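Local coordinates for kelch repeat and BTB domain-containing protein A55 (Vaccinia virus WR, PDB 6I2M) that probably serves as a substrate-specific adapter of CUL3-containing E3 ubiquitin ligases, directing host proteins to ubiquitination and degradation, at residues Glu139-Leu151 and Lys169-Phe183. Sequence-based numbering, arbitrary orientation.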
# COMPACT_ATOMS: atom_id res chain seq x y z
N GLU A 139 7.29 -14.14 28.31
CA GLU A 139 7.28 -14.68 29.68
C GLU A 139 8.48 -15.58 29.97
O GLU A 139 9.04 -15.50 31.06
CB GLU A 139 5.97 -15.43 29.97
CG GLU A 139 5.44 -15.20 31.37
CD GLU A 139 5.73 -16.28 32.41
OE1 GLU A 139 6.60 -17.14 32.16
OE2 GLU A 139 5.09 -16.24 33.48
N SER A 140 8.88 -16.41 28.99
CA SER A 140 10.03 -17.31 29.10
C SER A 140 11.35 -16.55 28.95
O SER A 140 12.30 -16.84 29.68
CB SER A 140 9.95 -18.42 28.05
OG SER A 140 8.79 -19.22 28.24
N ALA A 141 11.40 -15.57 28.01
CA ALA A 141 12.58 -14.75 27.72
C ALA A 141 12.94 -13.79 28.87
O ALA A 141 14.12 -13.65 29.19
CB ALA A 141 12.37 -13.97 26.44
N SER A 142 11.92 -13.15 29.48
CA SER A 142 12.09 -12.24 30.61
C SER A 142 12.51 -13.01 31.86
O SER A 142 13.28 -12.49 32.66
CB SER A 142 10.80 -11.47 30.89
OG SER A 142 10.41 -10.70 29.76
N PHE A 143 12.02 -14.26 32.00
CA PHE A 143 12.34 -15.18 33.09
C PHE A 143 13.82 -15.56 33.03
O PHE A 143 14.49 -15.56 34.06
CB PHE A 143 11.44 -16.43 33.02
CG PHE A 143 11.58 -17.42 34.15
CD1 PHE A 143 10.88 -17.24 35.33
CD2 PHE A 143 12.37 -18.55 34.01
CE1 PHE A 143 10.99 -18.17 36.38
CE2 PHE A 143 12.48 -19.48 35.05
CZ PHE A 143 11.79 -19.28 36.23
N ASN A 144 14.33 -15.86 31.81
CA ASN A 144 15.73 -16.22 31.57
C ASN A 144 16.66 -15.04 31.84
O ASN A 144 17.75 -15.24 32.38
CB ASN A 144 15.92 -16.74 30.14
CG ASN A 144 15.23 -18.05 29.83
OD1 ASN A 144 15.19 -18.99 30.64
ND2 ASN A 144 14.68 -18.15 28.63
N THR A 145 16.23 -13.81 31.48
CA THR A 145 16.99 -12.58 31.67
C THR A 145 16.99 -12.17 33.17
O THR A 145 17.94 -11.53 33.62
CB THR A 145 16.52 -11.48 30.70
OG1 THR A 145 16.33 -12.06 29.41
CG2 THR A 145 17.51 -10.32 30.59
N ILE A 146 15.94 -12.57 33.93
CA ILE A 146 15.85 -12.31 35.37
C ILE A 146 16.83 -13.25 36.09
O ILE A 146 17.59 -12.80 36.95
CB ILE A 146 14.38 -12.43 35.90
CG1 ILE A 146 13.63 -11.10 35.68
CG2 ILE A 146 14.31 -12.85 37.39
CD1 ILE A 146 12.13 -11.22 35.66
N LEU A 147 16.83 -14.54 35.71
CA LEU A 147 17.68 -15.60 36.26
C LEU A 147 19.18 -15.36 36.03
O LEU A 147 19.98 -15.74 36.88
CB LEU A 147 17.24 -16.97 35.71
CG LEU A 147 16.40 -17.86 36.64
CD1 LEU A 147 15.01 -17.29 36.88
CD2 LEU A 147 16.26 -19.25 36.08
N GLN A 148 19.56 -14.71 34.91
CA GLN A 148 20.96 -14.40 34.60
C GLN A 148 21.45 -13.09 35.26
O GLN A 148 22.65 -12.81 35.25
CB GLN A 148 21.23 -14.42 33.07
CG GLN A 148 20.57 -13.30 32.27
CD GLN A 148 20.71 -13.49 30.77
OE1 GLN A 148 20.34 -14.53 30.20
NE2 GLN A 148 21.24 -12.48 30.10
N ASN A 149 20.52 -12.31 35.85
CA ASN A 149 20.81 -11.04 36.54
C ASN A 149 20.14 -10.99 37.94
O ASN A 149 19.91 -9.91 38.47
CB ASN A 149 20.36 -9.85 35.67
CG ASN A 149 21.09 -9.72 34.36
OD1 ASN A 149 22.29 -9.44 34.30
ND2 ASN A 149 20.37 -9.91 33.26
N ILE A 150 19.87 -12.18 38.52
CA ILE A 150 19.20 -12.41 39.81
C ILE A 150 19.80 -11.59 40.98
O ILE A 150 19.04 -10.89 41.67
CB ILE A 150 19.10 -13.93 40.14
CG1 ILE A 150 18.34 -14.20 41.47
CG2 ILE A 150 20.47 -14.65 40.10
CD1 ILE A 150 17.71 -15.59 41.61
N LEU A 151 21.13 -11.66 41.20
CA LEU A 151 21.80 -10.96 42.31
C LEU A 151 21.88 -9.44 42.12
O LEU A 151 22.08 -8.72 43.10
CB LEU A 151 23.18 -11.57 42.61
CG LEU A 151 23.20 -13.02 43.13
CD1 LEU A 151 24.62 -13.54 43.24
CD2 LEU A 151 22.50 -13.15 44.48
N LYS A 169 8.85 -20.02 41.45
CA LYS A 169 9.19 -20.41 40.08
C LYS A 169 10.67 -20.14 39.74
O LYS A 169 11.30 -20.96 39.06
CB LYS A 169 8.27 -19.69 39.07
CG LYS A 169 8.24 -20.33 37.68
CD LYS A 169 7.46 -19.47 36.69
CE LYS A 169 7.53 -20.04 35.30
NZ LYS A 169 6.82 -19.17 34.32
N ILE A 170 11.22 -19.01 40.23
CA ILE A 170 12.61 -18.59 40.02
C ILE A 170 13.59 -19.52 40.76
O ILE A 170 14.53 -20.03 40.15
CB ILE A 170 12.79 -17.07 40.35
CG1 ILE A 170 12.17 -16.18 39.25
CG2 ILE A 170 14.26 -16.70 40.59
CD1 ILE A 170 11.77 -14.75 39.67
N LEU A 171 13.35 -19.75 42.07
CA LEU A 171 14.20 -20.58 42.94
C LEU A 171 13.98 -22.10 42.78
O LEU A 171 14.82 -22.87 43.22
CB LEU A 171 13.99 -20.17 44.42
CG LEU A 171 14.30 -18.72 44.81
CD1 LEU A 171 13.48 -18.29 46.00
CD2 LEU A 171 15.78 -18.52 45.09
N SER A 172 12.84 -22.50 42.16
CA SER A 172 12.36 -23.87 41.94
C SER A 172 13.43 -24.95 41.69
O SER A 172 13.49 -25.91 42.46
CB SER A 172 11.34 -23.90 40.80
OG SER A 172 10.62 -25.13 40.78
N ASP A 173 14.24 -24.82 40.61
CA ASP A 173 15.23 -25.85 40.29
C ASP A 173 16.63 -25.31 39.96
O ASP A 173 17.47 -25.27 40.86
CB ASP A 173 14.71 -26.78 39.16
CG ASP A 173 13.95 -26.11 38.02
OD1 ASP A 173 14.18 -24.90 37.78
OD2 ASP A 173 13.14 -26.79 37.37
N ASP A 174 16.89 -24.92 38.69
CA ASP A 174 18.20 -24.46 38.23
C ASP A 174 18.14 -23.25 37.28
O ASP A 174 17.15 -22.52 37.28
CB ASP A 174 18.99 -25.63 37.61
CG ASP A 174 18.29 -26.29 36.44
OD1 ASP A 174 18.46 -25.81 35.30
OD2 ASP A 174 17.56 -27.28 36.67
N MET A 175 19.23 -23.03 36.50
CA MET A 175 19.47 -21.97 35.50
C MET A 175 19.70 -20.57 36.13
O MET A 175 20.16 -19.66 35.43
CB MET A 175 18.36 -21.94 34.41
CG MET A 175 18.80 -21.33 33.08
SD MET A 175 20.20 -22.16 32.28
CE MET A 175 20.34 -21.16 30.82
N LEU A 176 19.45 -20.42 37.45
CA LEU A 176 19.68 -19.15 38.16
C LEU A 176 21.18 -18.90 38.35
O LEU A 176 21.88 -19.71 38.96
CB LEU A 176 18.86 -19.03 39.48
CG LEU A 176 19.00 -20.12 40.56
CD1 LEU A 176 18.83 -19.52 41.94
CD2 LEU A 176 17.98 -21.23 40.37
N ASN A 177 21.67 -17.79 37.76
CA ASN A 177 23.08 -17.40 37.77
C ASN A 177 23.58 -16.97 39.16
O ASN A 177 23.62 -15.78 39.48
CB ASN A 177 23.36 -16.33 36.70
CG ASN A 177 24.82 -16.00 36.47
OD1 ASN A 177 25.72 -16.85 36.59
ND2 ASN A 177 25.09 -14.76 36.09
N ILE A 178 23.96 -17.97 39.97
CA ILE A 178 24.50 -17.80 41.32
C ILE A 178 25.77 -18.64 41.48
O ILE A 178 25.71 -19.87 41.40
CB ILE A 178 23.45 -18.02 42.46
CG1 ILE A 178 22.63 -19.33 42.29
CG2 ILE A 178 22.53 -16.80 42.60
CD1 ILE A 178 22.28 -20.05 43.59
N LYS A 179 26.93 -17.96 41.64
CA LYS A 179 28.24 -18.61 41.77
C LYS A 179 28.36 -19.48 43.02
O LYS A 179 28.98 -20.55 42.96
CB LYS A 179 29.39 -17.58 41.70
CG LYS A 179 29.71 -17.16 40.27
CD LYS A 179 30.97 -16.31 40.20
CE LYS A 179 31.20 -15.79 38.81
NZ LYS A 179 32.36 -14.86 38.75
N ASN A 180 27.75 -19.05 44.14
CA ASN A 180 27.73 -19.79 45.40
C ASN A 180 26.42 -20.58 45.48
O ASN A 180 25.36 -20.04 45.15
CB ASN A 180 27.88 -18.85 46.60
CG ASN A 180 28.27 -19.52 47.90
OD1 ASN A 180 27.64 -20.48 48.37
ND2 ASN A 180 29.30 -18.99 48.54
N GLU A 181 26.50 -21.84 45.93
CA GLU A 181 25.34 -22.73 46.05
C GLU A 181 24.62 -22.57 47.41
O GLU A 181 24.17 -23.55 48.01
CB GLU A 181 25.74 -24.20 45.77
CG GLU A 181 26.04 -24.50 44.31
CD GLU A 181 27.40 -24.06 43.79
OE1 GLU A 181 28.43 -24.52 44.34
OE2 GLU A 181 27.44 -23.25 42.84
N ASP A 182 24.51 -21.31 47.89
CA ASP A 182 23.88 -20.94 49.15
C ASP A 182 23.28 -19.51 49.09
O ASP A 182 22.95 -18.93 50.14
CB ASP A 182 24.88 -21.10 50.32
CG ASP A 182 24.27 -21.28 51.69
OD1 ASP A 182 23.26 -22.02 51.80
OD2 ASP A 182 24.81 -20.70 52.66
N PHE A 183 23.13 -18.95 47.88
CA PHE A 183 22.57 -17.61 47.67
C PHE A 183 21.04 -17.61 47.71
O PHE A 183 20.45 -16.58 48.06
CB PHE A 183 23.06 -16.98 46.35
CG PHE A 183 24.25 -16.05 46.48
CD1 PHE A 183 24.17 -14.89 47.23
CD2 PHE A 183 25.43 -16.31 45.79
CE1 PHE A 183 25.26 -14.02 47.33
CE2 PHE A 183 26.52 -15.44 45.89
CZ PHE A 183 26.43 -14.30 46.66
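Ile170, on helix 164-171, is the knob in a hole made by Phe143, Ile146 and Leu147 of helix 136-147 and by Ile150 at the start of helix 150-153, joining these helices of the all-helical BACK domain that follows the BTB domain. Its beta-branched side chain suits the place because its branches serve different walls: CD1 meets Ile146 CG2 at 3.9 Å, the two side chains crossing at about a right angle, while CG2 touches both Leu147 CD1 and Ile150 CD1. Phe143 has CG anti to the backbone N (chi1 -175°), which carries its ring out to Lys169, where Phe143 CZ lies 3.3 Å from Lys169 O. The long, extended Lys169 chain runs past CE1 of this ring, its methylenes packing on the aromatic carbons; NZ ends 5.0 Å from the ring centroid in an off-centre cation-pi contact and forms a salt bridge with Glu139 OE1 (3.0 Å). Beyond helix 164-171 the chain passes Leu147, whose CG packs on Leu176 CB. Asparagine suits position 177 because its short carboxamide offers an N-H beside the backbone one: Asn177 N donates to Leu147 O (2.8 Å), and ND2 reaches Gln148 O from above the carbonyl plane (3.2 Å, N-H...O 165°). Ile178 CG2 packs against Ile150 and Leu151. Leu151 lays its branched end over the Phe183 ring in a CH-pi contact, CD1 standing 3.8 Å from the centroid and 11° off the normal.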